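PDB 6N39: dephospho-CoA kinase from Mycobacterium paratuberculosis, which probably phosphorylates the 3'-hydroxyl of dephospho-CoA with ATP, the last step of coenzyme A biosynthesis. Local coordinates for residues 234-239 with 248-253. Numbering follows the deposited sequence.
Sequences RIVNRL and LRVDHV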
# COMPACT_ATOMS: atom_id res chain seq x y z
N ARG A 234 -5.26 3.40 -0.64
CA ARG A 234 -4.28 2.48 -0.06
C ARG A 234 -2.88 3.06 -0.16
O ARG A 234 -2.10 3.01 0.81
CB ARG A 234 -4.34 1.11 -0.74
CG ARG A 234 -5.63 0.39 -0.45
CD ARG A 234 -5.56 -1.05 -0.88
NE ARG A 234 -5.65 -1.21 -2.32
CZ ARG A 234 -6.79 -1.40 -2.98
NH1 ARG A 234 -7.95 -1.45 -2.34
NH2 ARG A 234 -6.77 -1.56 -4.30
N ILE A 235 -2.56 3.67 -1.31
CA ILE A 235 -1.21 4.21 -1.52
C ILE A 235 -0.96 5.41 -0.60
O ILE A 235 0.10 5.52 0.03
CB ILE A 235 -1.02 4.57 -3.01
CG1 ILE A 235 -1.07 3.31 -3.88
CG2 ILE A 235 0.29 5.33 -3.19
CD1 ILE A 235 -1.34 3.58 -5.40
N VAL A 236 -1.92 6.33 -0.54
CA VAL A 236 -1.81 7.51 0.31
C VAL A 236 -1.55 7.11 1.76
O VAL A 236 -0.66 7.65 2.42
CB VAL A 236 -3.07 8.39 0.20
CG1 VAL A 236 -3.13 9.41 1.36
CG2 VAL A 236 -3.14 9.10 -1.17
N ASN A 237 -2.33 6.14 2.27
CA ASN A 237 -2.14 5.70 3.65
C ASN A 237 -0.75 5.10 3.84
O ASN A 237 -0.06 5.40 4.83
CB ASN A 237 -3.21 4.67 4.04
CG ASN A 237 -4.59 5.29 4.19
OD1 ASN A 237 -4.73 6.51 4.25
ND2 ASN A 237 -5.62 4.44 4.25
N ARG A 238 -0.33 4.24 2.90
CA ARG A 238 0.98 3.59 2.99
C ARG A 238 2.10 4.62 3.01
O ARG A 238 3.07 4.49 3.78
CB ARG A 238 1.14 2.64 1.79
CG ARG A 238 2.52 1.98 1.68
CD ARG A 238 2.62 1.07 0.40
NE ARG A 238 1.55 0.08 0.37
CZ ARG A 238 0.76 -0.17 -0.68
NH1 ARG A 238 0.96 0.45 -1.85
NH2 ARG A 238 -0.21 -1.08 -0.56
N LEU A 239 1.98 5.67 2.21
CA LEU A 239 3.03 6.67 2.14
C LEU A 239 3.01 7.59 3.36
O LEU A 239 4.07 8.00 3.84
CB LEU A 239 2.90 7.49 0.84
CG LEU A 239 3.11 6.76 -0.50
CD1 LEU A 239 2.72 7.67 -1.71
CD2 LEU A 239 4.54 6.30 -0.64
N LEU A 248 4.03 16.61 5.20
CA LEU A 248 3.06 17.62 5.61
C LEU A 248 1.67 17.29 5.08
O LEU A 248 0.67 17.55 5.75
CB LEU A 248 3.52 19.00 5.16
CG LEU A 248 4.95 19.35 5.58
CD1 LEU A 248 5.24 20.80 5.25
CD2 LEU A 248 5.15 19.11 7.08
N ARG A 249 1.59 16.74 3.87
CA ARG A 249 0.33 16.26 3.32
C ARG A 249 0.67 15.33 2.17
O ARG A 249 1.78 15.36 1.63
CB ARG A 249 -0.59 17.41 2.86
CG ARG A 249 0.01 18.35 1.82
CD ARG A 249 -0.95 19.52 1.47
NE ARG A 249 -2.09 19.05 0.69
CZ ARG A 249 -3.14 19.78 0.36
NH1 ARG A 249 -3.22 21.06 0.71
NH2 ARG A 249 -4.12 19.22 -0.34
N VAL A 250 -0.28 14.46 1.84
CA VAL A 250 -0.09 13.47 0.78
C VAL A 250 -1.37 13.45 -0.04
O VAL A 250 -2.46 13.39 0.53
CB VAL A 250 0.21 12.07 1.34
CG1 VAL A 250 0.47 11.06 0.21
CG2 VAL A 250 1.40 12.13 2.31
N ASP A 251 -1.25 13.54 -1.37
CA ASP A 251 -2.43 13.80 -2.19
C ASP A 251 -2.40 12.99 -3.48
O ASP A 251 -1.36 12.89 -4.13
CB ASP A 251 -2.56 15.28 -2.55
CG ASP A 251 -2.72 16.18 -1.33
OD1 ASP A 251 -3.87 16.45 -0.94
OD2 ASP A 251 -1.68 16.62 -0.78
N HIS A 252 -3.56 12.48 -3.86
CA HIS A 252 -3.76 11.86 -5.17
C HIS A 252 -3.89 12.98 -6.21
O HIS A 252 -4.74 13.86 -6.07
CB HIS A 252 -5.03 11.00 -5.11
CG HIS A 252 -5.33 10.22 -6.35
ND1 HIS A 252 -6.58 9.69 -6.60
CD2 HIS A 252 -4.57 9.88 -7.42
CE1 HIS A 252 -6.57 9.05 -7.75
NE2 HIS A 252 -5.37 9.15 -8.27
N VAL A 253 -3.02 12.99 -7.22
CA VAL A 253 -3.01 14.06 -8.20
C VAL A 253 -3.02 13.46 -9.61
O VAL A 253 -3.02 12.24 -9.78
CB VAL A 253 -1.79 15.00 -8.02
CG1 VAL A 253 -1.85 15.66 -6.64
CG2 VAL A 253 -0.49 14.19 -8.17
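Residues 234-239, a piece of helix 228-243, run nearly antiparallel to strand 249-253, the axes of these short segments lying at 157° and 8.5 Å apart at closest approach, bringing V236 over V250. This is helix-on-sheet packing in the GrpB (UPF0157) part: the helix leads into an outermost strand of a mixed four-stranded sheet and lies against one face of it. The contact is apolar and light, with no hydrogen bond across it. The two valine side chains pass alongside each other, pointing roughly opposite ways, and their CG1 methyls meet at 4.1 Å. In V236 that methyl stands anti to the backbone N (chi1 165°), which also brings CG1 within 4.1 Å of V250 O, while CG2 lies near the backbone N of H252. One helical turn on, L239 offers its CB to the same V250 CG1 at 4.4 Å and also packs on I272 of the adjoining strand. H252 NE2 hydrogen-bonds T256 OG1. On the other face of the strand, beside L355, a salt bridge joins R249 to D251: NE hydrogen-bonds OD2 from its syn side, NH2 hydrogen-bonds OD1 at 2.8 Å from above the carboxylate plane, and NH1 forms a salt bridge with P415 OXT.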